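Long-range contacts in glyoxalase-related enzyme (Fulvimarina pelagi, PDB 3BQX), which is of unknown function but belongs to the glyoxalase-related vicinal oxygen chelate (VOC) superfamily, whose paired beta-alpha-beta-beta-beta modules often build metal-dependent enzymes: residues F22-F27 / D115-W121; N35-I39 / T50-N55; H75-A79 / P130-D134; G95-R99 / G111-D115; H106-G111 / E122-N126. All coordinates share one frame; numbering follows the deposited sequence.

The chain folds into two beta-alpha-beta-beta-beta modules, each with a four-stranded mixed sheet in strand order 1-4-3-2, as in the VOC fold. Interaction 2, the first sheet's hairpin, is nested inside the loop closed by interaction 1 and precedes interactions 3, 4 and 5. Interaction 1 joins the modules: helix 16-26 meets the turn between strands 109-114 and 120-125 and the start of the latter, sharing D115 with interaction 4. Interactions 4 and 5 cross in sequence within the loop closed by interaction 3; they share G111 and strand 109-114, centres about 13 Å apart. Interaction 3, its centre about 12 Å from that of interaction 5, ties strand 71-76 to the C-terminal region. All five touch the second subunit.

Interaction 1. Residues F22-F27 / D115-W121; sequences FYGEGF and DPDGHIW
Y23 and W121 meet through a hydrogen bond at the junction of the two beta-alpha-beta-beta-beta modules of a VOC fold, where helix 16-26 packs against the turn leading into strand 120-125. F22, Y23, F27 and W121 make an aromatic cluster, which suits a buried site, and Y23 and W121 add polar atoms that pair with each other. Y23 OH lies close to the plane of the indole, in line with its N-H: W121 NE1 to Y23 OH is 2.9 Å, with an angle of 157° at the hydrogen. The same hydroxyl donates to D115, Y23 OH to D115 OD2 2.6 Å, meeting the carboxylate on its anti side. Accepting from the indole and donating to the carboxylate sets the direction of the O-H.

In D115 a chi1 of 79° places CG between the backbone N and the carbonyl carbon, which sends one oxygen to Y23 and the other back over its own turn. There OD1 takes the N-H groups of D117 and H119 from opposite faces of the carboxylate plane, the first making an Asx turn. Thus one buried acid serves three donors. F22, its ring swung away from its own backbone N (chi1 -180°), lays one ring face under D115 CB in a CH-pi contact, 3.7 Å from CB to the ring centroid, while P116 CD packs on F22 CB. G118 takes a positive phi in this type I turn, a conformation natural to glycine. F27 directs its ring edge at the indole face of W121 in a T-shaped pair, and F27 CZ comes within 3.6 Å of W121 CE3.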
# COMPACT_ATOMS: atom_id res chain seq x y z
N PHE A 22 17.20 4.16 0.39
CA PHE A 22 16.10 5.04 0.04
C PHE A 22 15.20 5.33 1.23
O PHE A 22 14.93 6.49 1.55
CB PHE A 22 15.26 4.42 -1.08
CG PHE A 22 14.09 5.27 -1.51
CD1 PHE A 22 14.29 6.38 -2.32
CD2 PHE A 22 12.79 4.96 -1.11
CE1 PHE A 22 13.22 7.18 -2.73
CE2 PHE A 22 11.71 5.75 -1.50
CZ PHE A 22 11.93 6.87 -2.31
N TYR A 23 14.74 4.28 1.91
CA TYR A 23 13.85 4.48 3.05
C TYR A 23 14.56 5.01 4.28
O TYR A 23 13.98 5.79 5.04
CB TYR A 23 13.09 3.18 3.34
CG TYR A 23 12.11 2.86 2.23
CD1 TYR A 23 10.97 3.64 2.04
CD2 TYR A 23 12.39 1.87 1.29
CE1 TYR A 23 10.14 3.45 0.94
CE2 TYR A 23 11.58 1.68 0.18
CZ TYR A 23 10.45 2.48 0.01
OH TYR A 23 9.68 2.33 -1.12
N GLY A 24 15.82 4.63 4.46
CA GLY A 24 16.57 5.10 5.61
C GLY A 24 17.17 6.49 5.46
O GLY A 24 16.91 7.37 6.28
N GLU A 25 17.97 6.69 4.42
CA GLU A 25 18.60 7.98 4.18
C GLU A 25 17.68 8.98 3.49
O GLU A 25 17.84 10.19 3.65
CB GLU A 25 19.88 7.80 3.36
CG GLU A 25 20.97 7.03 4.09
CD GLU A 25 22.21 6.82 3.24
OE1 GLU A 25 22.75 7.82 2.72
OE2 GLU A 25 22.64 5.66 3.08
N GLY A 26 16.73 8.47 2.71
CA GLY A 26 15.81 9.34 2.01
C GLY A 26 14.66 9.77 2.90
O GLY A 26 14.48 10.96 3.16
N PHE A 27 13.87 8.80 3.37
CA PHE A 27 12.73 9.12 4.23
C PHE A 27 13.10 9.32 5.69
O PHE A 27 12.36 9.96 6.44
CB PHE A 27 11.67 8.02 4.15
CG PHE A 27 10.61 8.25 3.10
CD1 PHE A 27 10.45 7.36 2.05
CD2 PHE A 27 9.75 9.34 3.19
CE1 PHE A 27 9.45 7.55 1.10
CE2 PHE A 27 8.75 9.55 2.25
CZ PHE A 27 8.59 8.64 1.20
N ASP A 115 10.91 4.82 -5.79
CA ASP A 115 12.02 4.23 -5.05
C ASP A 115 12.92 3.49 -6.05
O ASP A 115 12.61 3.43 -7.24
CB ASP A 115 11.50 3.36 -3.88
CG ASP A 115 11.01 1.98 -4.29
OD1 ASP A 115 11.04 1.59 -5.47
OD2 ASP A 115 10.57 1.26 -3.36
N PRO A 116 14.06 2.95 -5.59
CA PRO A 116 14.98 2.24 -6.49
C PRO A 116 14.39 1.14 -7.35
O PRO A 116 14.93 0.82 -8.41
CB PRO A 116 16.04 1.69 -5.53
CG PRO A 116 16.07 2.70 -4.45
CD PRO A 116 14.60 2.99 -4.22
N ASP A 117 13.29 0.56 -6.89
CA ASP A 117 12.65 -0.53 -7.62
C ASP A 117 11.48 -0.07 -8.48
O ASP A 117 10.79 -0.89 -9.08
CB ASP A 117 12.21 -1.60 -6.63
CG ASP A 117 13.38 -2.25 -5.91
OD1 ASP A 117 13.99 -3.17 -6.50
OD2 ASP A 117 13.71 -1.82 -4.79
N GLY A 118 11.27 1.24 -8.54
CA GLY A 118 10.20 1.77 -9.35
C GLY A 118 8.88 2.04 -8.65
O GLY A 118 7.95 2.57 -9.27
N HIS A 119 8.77 1.69 -7.38
CA HIS A 119 7.51 1.94 -6.67
C HIS A 119 7.32 3.43 -6.49
O HIS A 119 8.17 4.12 -5.92
CB HIS A 119 7.52 1.23 -5.32
CG HIS A 119 7.68 -0.25 -5.43
ND1 HIS A 119 6.75 -1.05 -6.08
CD2 HIS A 119 8.66 -1.08 -5.02
CE1 HIS A 119 7.17 -2.30 -6.06
NE2 HIS A 119 8.32 -2.35 -5.42
N ILE A 120 6.19 3.93 -6.98
CA ILE A 120 5.88 5.34 -6.94
C ILE A 120 5.42 5.93 -5.61
O ILE A 120 4.49 5.41 -4.97
CB ILE A 120 4.80 5.67 -8.00
CG1 ILE A 120 5.30 5.26 -9.39
CG2 ILE A 120 4.46 7.15 -7.96
CD1 ILE A 120 4.25 5.38 -10.48
N TRP A 121 6.07 7.01 -5.21
CA TRP A 121 5.70 7.71 -3.99
C TRP A 121 5.25 9.12 -4.31
O TRP A 121 5.90 9.82 -5.10
CB TRP A 121 6.89 7.81 -3.02
CG TRP A 121 7.13 6.58 -2.24
CD1 TRP A 121 7.92 5.53 -2.59
CD2 TRP A 121 6.54 6.25 -0.98
NE1 TRP A 121 7.86 4.55 -1.62
CE2 TRP A 121 7.03 4.97 -0.62
CE3 TRP A 121 5.66 6.91 -0.11
CZ2 TRP A 121 6.65 4.33 0.57
CZ3 TRP A 121 5.28 6.26 1.08
CH2 TRP A 121 5.78 4.99 1.40

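Interaction 2. Residues N35-I39 / T50-N55; sequences NPEII and TWLVQN
E37 and W51 lie side by side near the open end of the antiparallel hairpin formed by strands 38-42 and 47-52, and the glutamate can be followed outward. Its CB touches N55 ND2 at 3.6 Å. A chi1 of 72° brings CG past W51 NE1, and the chain then runs extended. CD lies over N55, carboxylate and amide planes stacked 26° apart; OE1 is 3.6 Å from N55 OD1, a stacking contact and not a hydrogen bond. At the tip OE2 accepts the indole N-H, W51 NE1 to E37 OE2 3.0 Å, nearly straight at 171°. OE2 lies in the ring plane and is met on its anti side, somewhat out of the carboxylate plane. A long acid can span from the loop before strand 38-42 to the indole edge on strand 47-52.

The indole is sandwiched: I38 CD1 sits over one face in a CH-pi contact, and N55 CB over the opposite face. Behind these side chains L52 N bonds to E37 O, while I39 and T50 form a hydrogen-bonded pair. I39 and T50, on the face away from I38 and W51, pack on A20 and S19 of helix 16-26; W51, on the I38 face, reaches L56 and D59 of helix 53-60, and its backbone bonds to strand 8-13.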
# COMPACT_ATOMS: atom_id res chain seq x y z
N ASN A 35 16.42 -8.90 7.92
CA ASN A 35 17.22 -10.09 7.72
C ASN A 35 17.64 -10.04 6.25
O ASN A 35 17.25 -9.12 5.53
CB ASN A 35 16.46 -11.38 8.09
CG ASN A 35 15.30 -11.69 7.17
OD1 ASN A 35 15.26 -11.25 6.03
ND2 ASN A 35 14.37 -12.50 7.66
N PRO A 36 18.46 -11.00 5.78
CA PRO A 36 18.89 -10.96 4.38
C PRO A 36 17.84 -10.91 3.27
O PRO A 36 18.18 -10.62 2.12
CB PRO A 36 19.78 -12.20 4.27
CG PRO A 36 20.38 -12.28 5.64
CD PRO A 36 19.19 -12.03 6.53
N GLU A 37 16.58 -11.18 3.58
CA GLU A 37 15.56 -11.15 2.54
C GLU A 37 14.41 -10.16 2.72
O GLU A 37 13.68 -9.89 1.77
CB GLU A 37 14.97 -12.55 2.32
CG GLU A 37 14.07 -13.04 3.43
CD GLU A 37 13.51 -14.43 3.15
OE1 GLU A 37 14.31 -15.39 3.10
OE2 GLU A 37 12.27 -14.56 2.99
N ILE A 38 14.24 -9.62 3.92
CA ILE A 38 13.12 -8.71 4.14
C ILE A 38 13.41 -7.65 5.20
O ILE A 38 14.22 -7.86 6.10
CB ILE A 38 11.86 -9.52 4.56
CG1 ILE A 38 10.59 -8.68 4.41
CG2 ILE A 38 12.00 -10.00 6.00
CD1 ILE A 38 9.30 -9.53 4.50
N ILE A 39 12.74 -6.51 5.07
CA ILE A 39 12.85 -5.42 6.03
C ILE A 39 11.44 -4.95 6.36
O ILE A 39 10.61 -4.80 5.46
CB ILE A 39 13.65 -4.23 5.47
CG1 ILE A 39 15.10 -4.66 5.19
CG2 ILE A 39 13.62 -3.07 6.47
CD1 ILE A 39 15.95 -3.58 4.56
N THR A 50 9.60 -4.58 2.70
CA THR A 50 10.31 -4.60 1.41
C THR A 50 10.96 -5.98 1.39
O THR A 50 11.90 -6.25 2.14
CB THR A 50 11.36 -3.47 1.31
OG1 THR A 50 12.31 -3.58 2.37
CG2 THR A 50 10.68 -2.12 1.38
N TRP A 51 10.42 -6.85 0.55
CA TRP A 51 10.82 -8.25 0.44
C TRP A 51 11.43 -8.54 -0.93
O TRP A 51 10.91 -8.08 -1.94
CB TRP A 51 9.55 -9.08 0.61
CG TRP A 51 9.70 -10.49 1.03
CD1 TRP A 51 10.85 -11.12 1.45
CD2 TRP A 51 8.64 -11.44 1.19
NE1 TRP A 51 10.55 -12.40 1.86
CE2 TRP A 51 9.21 -12.62 1.71
CE3 TRP A 51 7.26 -11.41 0.94
CZ2 TRP A 51 8.45 -13.76 1.99
CZ3 TRP A 51 6.51 -12.54 1.22
CH2 TRP A 51 7.10 -13.70 1.74
N LEU A 52 12.53 -9.30 -0.97
CA LEU A 52 13.13 -9.63 -2.26
C LEU A 52 12.04 -10.28 -3.11
O LEU A 52 11.33 -11.16 -2.65
CB LEU A 52 14.30 -10.61 -2.08
CG LEU A 52 15.54 -10.03 -1.42
CD1 LEU A 52 16.59 -11.11 -1.25
CD2 LEU A 52 16.08 -8.89 -2.28
N VAL A 53 11.93 -9.83 -4.36
CA VAL A 53 10.90 -10.33 -5.27
C VAL A 53 10.81 -11.84 -5.39
O VAL A 53 9.71 -12.39 -5.41
CB VAL A 53 11.07 -9.74 -6.69
CG1 VAL A 53 9.86 -10.10 -7.54
CG2 VAL A 53 11.24 -8.24 -6.61
N GLN A 54 11.95 -12.53 -5.47
CA GLN A 54 11.93 -13.98 -5.59
C GLN A 54 11.14 -14.61 -4.45
O GLN A 54 10.36 -15.55 -4.66
CB GLN A 54 13.35 -14.57 -5.57
CG GLN A 54 14.39 -13.84 -6.40
CD GLN A 54 15.12 -12.78 -5.60
OE1 GLN A 54 14.63 -11.66 -5.45
NE2 GLN A 54 16.29 -13.13 -5.07
N ASN A 55 11.36 -14.10 -3.24
CA ASN A 55 10.69 -14.61 -2.05
C ASN A 55 9.20 -14.28 -2.05
O ASN A 55 8.37 -15.11 -1.65
CB ASN A 55 11.37 -14.05 -0.80
CG ASN A 55 12.79 -14.56 -0.63
OD1 ASN A 55 13.00 -15.72 -0.29
ND2 ASN A 55 13.76 -13.69 -0.89

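Interaction 3. Residues H75-A79 / P130-D134; sequences HNVRA and PIGAD
R78 turns CG away from its own carbonyl carbon (chi1 -64°) and then runs extended through NE, which carries its guanidinium across to the backbone of I131 and G132. On the other segment, I131 combines a chi1 of -58° with a straight chain beyond; this puts CD1 against the backbone oxygens of N76 and V77, while the CG2 branch turns to the arginine. Two bonds grip the charged group, one on each terminal nitrogen: R78 NH1 to I131 O is 3.0 Å and almost straight, and R78 NH2 to G132 O is 2.8 Å. Both acceptors lie in the guanidinium plane, although the nitrogens approach from above the planes of the carbonyl groups.

This is how the loop following strand 71-76, the outermost strand of the second VOC sheet within this chain, meets the small C-terminal hairpin of strands 131-132 and 135-137. Arginine suits it because its flat, multi-donor head can serve two successive carbonyls while one of its faces rests on methyl CG2 of I131, which lies 3.5 Å from R78 NH2. I131 CD1 packs 3.6 Å from N76 O and also touches N76 CB. From the second subunit, Q5 packs against I131 and its OE1 accepts the backbone N-H of N76.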
# COMPACT_ATOMS: atom_id res chain seq x y z
N HIS A 75 2.80 10.13 0.95
CA HIS A 75 3.29 10.52 2.26
C HIS A 75 2.88 11.99 2.35
O HIS A 75 3.30 12.80 1.52
CB HIS A 75 4.81 10.40 2.36
CG HIS A 75 5.37 10.89 3.67
ND1 HIS A 75 5.86 12.16 3.85
CD2 HIS A 75 5.45 10.27 4.87
CE1 HIS A 75 6.22 12.31 5.12
NE2 HIS A 75 5.99 11.18 5.75
N ASN A 76 2.05 12.33 3.32
CA ASN A 76 1.57 13.70 3.50
C ASN A 76 2.36 14.45 4.57
O ASN A 76 2.56 13.96 5.67
CB ASN A 76 0.08 13.69 3.85
CG ASN A 76 -0.80 13.37 2.65
OD1 ASN A 76 -0.33 12.84 1.64
ND2 ASN A 76 -2.08 13.70 2.76
N VAL A 77 2.78 15.67 4.22
CA VAL A 77 3.56 16.50 5.13
C VAL A 77 2.71 17.57 5.82
O VAL A 77 1.61 17.88 5.37
CB VAL A 77 4.73 17.17 4.37
CG1 VAL A 77 5.60 16.09 3.75
CG2 VAL A 77 4.19 18.10 3.30
N ARG A 78 3.24 18.14 6.90
CA ARG A 78 2.51 19.14 7.67
C ARG A 78 2.59 20.60 7.19
O ARG A 78 1.93 21.47 7.75
CB ARG A 78 2.92 19.06 9.14
CG ARG A 78 2.56 17.73 9.80
CD ARG A 78 2.89 17.75 11.29
NE ARG A 78 2.65 16.46 11.93
CZ ARG A 78 1.44 15.96 12.19
NH1 ARG A 78 0.35 16.64 11.87
NH2 ARG A 78 1.33 14.77 12.78
N ALA A 79 3.39 20.86 6.16
CA ALA A 79 3.52 22.22 5.63
C ALA A 79 3.99 22.17 4.18
O ALA A 79 4.78 21.31 3.81
CB ALA A 79 4.49 23.03 6.48
N PRO A 130 -6.79 15.85 7.93
CA PRO A 130 -6.07 15.90 9.21
C PRO A 130 -5.03 14.80 9.39
O PRO A 130 -5.24 13.65 9.00
CB PRO A 130 -7.20 15.79 10.23
CG PRO A 130 -8.37 16.40 9.53
CD PRO A 130 -8.25 15.83 8.14
N ILE A 131 -3.89 15.17 9.97
CA ILE A 131 -2.81 14.22 10.26
C ILE A 131 -2.68 14.22 11.78
O ILE A 131 -2.30 15.22 12.38
CB ILE A 131 -1.47 14.67 9.64
CG1 ILE A 131 -1.60 14.83 8.12
CG2 ILE A 131 -0.38 13.66 9.97
CD1 ILE A 131 -0.32 15.30 7.44
N GLY A 132 -3.00 13.08 12.40
CA GLY A 132 -2.94 12.95 13.84
C GLY A 132 -1.56 12.96 14.48
O GLY A 132 -0.54 12.96 13.79
N ALA A 133 -1.55 12.95 15.81
CA ALA A 133 -0.31 12.96 16.58
C ALA A 133 0.70 11.92 16.11
O ALA A 133 1.89 12.20 16.01
CB ALA A 133 -0.62 12.77 18.06
N ASP A 134 0.23 10.71 15.84
CA ASP A 134 1.14 9.66 15.37
C ASP A 134 0.79 9.19 13.97
O ASP A 134 0.57 8.01 13.73
CB ASP A 134 1.12 8.46 16.33
CG ASP A 134 1.99 8.69 17.56
OD1 ASP A 134 1.69 9.62 18.34
OD2 ASP A 134 2.98 7.94 17.73

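Interaction 4. Residues G95-R99 / G111-D115; sequences GQLLR and GYVAD
L98 and Y112 meet at a classic beta bulge in the antiparallel hairpin of strands 96-102 and 109-114, which belongs to the second VOC sheet. Before it, Q96 and A114 form a regular hydrogen-bonded pair. The register then shifts by one residue, and L98 and R99 both face Y112. Y112 O accepts two N-H groups from the same face of its plane, L98 N at 2.9 Å and R99 N at 3.2 Å. The side chain of L98, leaning to the backbone-N side (chi1 -65°), fills the hollow beside the small A114: L98 CD1 lies 3.9 Å from A114 CB, and L98 CB rests on Y112 CB. Short alanine thus leaves room for the branched leucine. R99 CB packs at the edge of the Y112 ring. On the face bearing L97 and V113, L97 CD1 fits against V113 CG2, while G95 lets V113 CG1 come within 3.9 Å of G95 CA, where a side chain would collide.

Beyond the hairpin V113 packs on M87 and L90 of helix 83-92. The polar ends find partners there too: R99 NE makes a salt bridge with D102, and Y112 OH bonds D59 OD2 of the second subunit. The backbone ladder thus holds the strands while the Y112 hydroxyl reaches across the dimer, R99 doing so only weakly.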
# COMPACT_ATOMS: atom_id res chain seq x y z
N GLY A 95 16.34 7.87 -5.26
CA GLY A 95 15.03 7.98 -5.86
C GLY A 95 15.06 8.58 -7.26
O GLY A 95 15.99 9.29 -7.62
N GLN A 96 14.04 8.26 -8.06
CA GLN A 96 13.93 8.78 -9.42
C GLN A 96 12.81 9.80 -9.46
O GLN A 96 11.64 9.48 -9.20
CB GLN A 96 13.64 7.65 -10.41
CG GLN A 96 13.32 8.11 -11.84
CD GLN A 96 14.40 9.00 -12.45
OE1 GLN A 96 15.59 8.69 -12.39
NE2 GLN A 96 13.98 10.11 -13.06
N LEU A 97 13.16 11.05 -9.76
CA LEU A 97 12.19 12.13 -9.84
C LEU A 97 11.26 11.89 -11.03
O LEU A 97 11.72 11.77 -12.17
CB LEU A 97 12.92 13.47 -9.99
CG LEU A 97 12.07 14.74 -10.11
CD1 LEU A 97 11.16 14.88 -8.90
CD2 LEU A 97 13.00 15.94 -10.22
N LEU A 98 9.96 11.82 -10.75
CA LEU A 98 8.97 11.60 -11.80
C LEU A 98 8.19 12.86 -12.11
O LEU A 98 7.85 13.13 -13.26
CB LEU A 98 8.00 10.47 -11.40
CG LEU A 98 8.59 9.07 -11.25
CD1 LEU A 98 7.50 8.11 -10.78
CD2 LEU A 98 9.17 8.61 -12.58
N ARG A 99 7.91 13.65 -11.07
CA ARG A 99 7.18 14.89 -11.26
C ARG A 99 7.53 15.92 -10.20
O ARG A 99 7.28 15.71 -9.01
CB ARG A 99 5.66 14.63 -11.24
CG ARG A 99 4.84 15.90 -11.37
CD ARG A 99 3.38 15.62 -11.65
NE ARG A 99 2.68 16.85 -12.01
CZ ARG A 99 1.68 16.91 -12.89
NH1 ARG A 99 1.24 15.82 -13.49
NH2 ARG A 99 1.13 18.09 -13.17
N GLY A 111 4.30 16.18 -5.51
CA GLY A 111 5.23 15.72 -6.53
C GLY A 111 5.36 14.21 -6.43
O GLY A 111 4.78 13.60 -5.53
N TYR A 112 6.10 13.60 -7.35
CA TYR A 112 6.27 12.15 -7.34
C TYR A 112 7.73 11.74 -7.47
O TYR A 112 8.49 12.33 -8.25
CB TYR A 112 5.48 11.51 -8.48
CG TYR A 112 3.98 11.47 -8.28
CD1 TYR A 112 3.38 10.44 -7.56
CD2 TYR A 112 3.15 12.43 -8.87
CE1 TYR A 112 1.99 10.37 -7.43
CE2 TYR A 112 1.77 12.37 -8.75
CZ TYR A 112 1.19 11.33 -8.03
OH TYR A 112 -0.18 11.22 -7.94
N VAL A 113 8.12 10.72 -6.71
CA VAL A 113 9.47 10.17 -6.74
C VAL A 113 9.34 8.67 -6.56
O VAL A 113 8.63 8.22 -5.65
CB VAL A 113 10.34 10.73 -5.59
CG1 VAL A 113 11.71 10.07 -5.60
CG2 VAL A 113 10.49 12.24 -5.72
N ALA A 114 10.00 7.90 -7.40
CA ALA A 114 9.92 6.45 -7.29
C ALA A 114 11.12 5.91 -6.52
O ALA A 114 12.21 6.48 -6.59
CB ALA A 114 9.85 5.81 -8.66
N ASP A 115 10.91 4.82 -5.79
CA ASP A 115 12.02 4.23 -5.05
C ASP A 115 12.92 3.49 -6.05
O ASP A 115 12.61 3.43 -7.24
CB ASP A 115 11.50 3.36 -3.88
CG ASP A 115 11.01 1.98 -4.29
OD1 ASP A 115 11.04 1.59 -5.47
OD2 ASP A 115 10.57 1.26 -3.36

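Interaction 5. Residues H106-G111 / E122-N126; sequences HGGLRG and EIAFN
Strands 109-111 and 122-125 run antiparallel at 172°, with L109 facing F125 and G111 facing I123 as hydrogen-bonded pairs and R110 facing A124 as the non-hydrogen-bonded pair between them. The F125 N to L109 O bond, 2.8 Å, is one of four that close the ladder. As a non-hydrogen-bonded pair, R110 CA and A124 CA lie 4.1 Å apart, and the small A124 CB accommodates R110 CB.

In R110 a chi1 of 66° tucks CG over the backbone and the chain bends again at the next bond, which takes its aliphatic part past E122, whose OE2 lies 3.3 Å from R110 CG. The charged head goes on past E122, with R110 NE 4.2 Å from E122 OE2, beyond a salt bridge; instead it pairs with D102 and with D59 of the second subunit. This hairpin forms the middle of the second VOC sheet, and on the face of I123 and F125 helix 83-92 packs through L86, M87 and V83.

At the open end of the hairpin, G108 adopts backbone angles that call for glycine, and its CA-H meets F125 O. A water 2.7 Å from E122 OE2 donates to it and reaches H106 NE2 only weakly. Nearby, the ring of H106 and the amide of N126 have planes only 12° apart. H106 ND1 stands 4.0 Å from N126 ND2, too far for a hydrogen bond, and this nitrogen, buried by the contact, has no partner in the model.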
# COMPACT_ATOMS: atom_id res chain seq x y z
N HIS A 106 -6.95 19.30 -7.05
CA HIS A 106 -7.60 19.34 -5.75
C HIS A 106 -6.89 20.23 -4.74
O HIS A 106 -7.10 20.11 -3.53
CB HIS A 106 -7.75 17.91 -5.19
CG HIS A 106 -6.46 17.15 -5.10
ND1 HIS A 106 -5.51 17.41 -4.14
CD2 HIS A 106 -5.97 16.14 -5.86
CE1 HIS A 106 -4.49 16.58 -4.30
NE2 HIS A 106 -4.75 15.80 -5.34
N GLY A 107 -6.05 21.14 -5.23
CA GLY A 107 -5.34 22.05 -4.36
C GLY A 107 -4.15 21.47 -3.64
O GLY A 107 -3.89 20.26 -3.70
N GLY A 108 -3.41 22.32 -2.94
CA GLY A 108 -2.24 21.88 -2.20
C GLY A 108 -1.00 21.85 -3.08
O GLY A 108 -0.90 22.62 -4.03
N LEU A 109 -0.07 20.97 -2.76
CA LEU A 109 1.17 20.84 -3.52
C LEU A 109 1.64 19.39 -3.45
O LEU A 109 1.65 18.80 -2.38
CB LEU A 109 2.24 21.76 -2.93
CG LEU A 109 3.61 21.76 -3.61
CD1 LEU A 109 3.49 22.37 -5.00
CD2 LEU A 109 4.61 22.55 -2.78
N ARG A 110 2.00 18.81 -4.59
CA ARG A 110 2.47 17.43 -4.59
C ARG A 110 3.37 17.10 -5.76
O ARG A 110 3.24 17.66 -6.85
CB ARG A 110 1.28 16.46 -4.56
CG ARG A 110 0.39 16.47 -5.80
CD ARG A 110 0.91 15.54 -6.89
NE ARG A 110 0.12 15.66 -8.12
CZ ARG A 110 0.18 16.69 -8.95
NH1 ARG A 110 1.01 17.70 -8.69
NH2 ARG A 110 -0.59 16.73 -10.02
N GLY A 111 4.30 16.18 -5.51
CA GLY A 111 5.23 15.72 -6.53
C GLY A 111 5.36 14.21 -6.43
O GLY A 111 4.78 13.60 -5.53
N GLU A 122 4.14 9.53 -3.73
CA GLU A 122 3.66 10.89 -3.90
C GLU A 122 4.02 11.60 -2.60
O GLU A 122 3.77 11.08 -1.52
CB GLU A 122 2.15 10.94 -4.08
CG GLU A 122 1.61 12.38 -4.04
CD GLU A 122 0.11 12.45 -4.18
OE1 GLU A 122 -0.56 11.43 -3.91
OE2 GLU A 122 -0.41 13.53 -4.54
N ILE A 123 4.66 12.76 -2.71
CA ILE A 123 4.98 13.55 -1.53
C ILE A 123 4.01 14.70 -1.67
O ILE A 123 4.07 15.46 -2.63
CB ILE A 123 6.43 14.06 -1.53
CG1 ILE A 123 7.40 12.87 -1.65
CG2 ILE A 123 6.70 14.85 -0.27
CD1 ILE A 123 7.21 11.81 -0.58
N ALA A 124 3.10 14.82 -0.71
CA ALA A 124 2.07 15.84 -0.81
C ALA A 124 1.74 16.63 0.43
O ALA A 124 1.91 16.16 1.55
CB ALA A 124 0.79 15.19 -1.33
N PHE A 125 1.26 17.84 0.19
CA PHE A 125 0.79 18.72 1.25
C PHE A 125 -0.69 18.89 0.93
O PHE A 125 -1.04 19.49 -0.08
CB PHE A 125 1.48 20.08 1.21
CG PHE A 125 0.84 21.10 2.11
CD1 PHE A 125 0.76 20.89 3.48
CD2 PHE A 125 0.28 22.26 1.58
CE1 PHE A 125 0.13 21.82 4.31
CE2 PHE A 125 -0.35 23.19 2.40
CZ PHE A 125 -0.43 22.97 3.77
N ASN A 126 -1.55 18.32 1.77
CA ASN A 126 -3.00 18.43 1.59
C ASN A 126 -3.57 18.81 2.95
O ASN A 126 -3.89 17.96 3.77
CB ASN A 126 -3.59 17.09 1.14
CG ASN A 126 -5.04 17.21 0.73
OD1 ASN A 126 -5.80 17.99 1.31
ND2 ASN A 126 -5.45 16.43 -0.26
O HOH W 1 -2.57 13.44 -6.13
O HOH W 2 -5.72 20.38 -0.50
O HOH W 3 -1.96 17.91 -2.38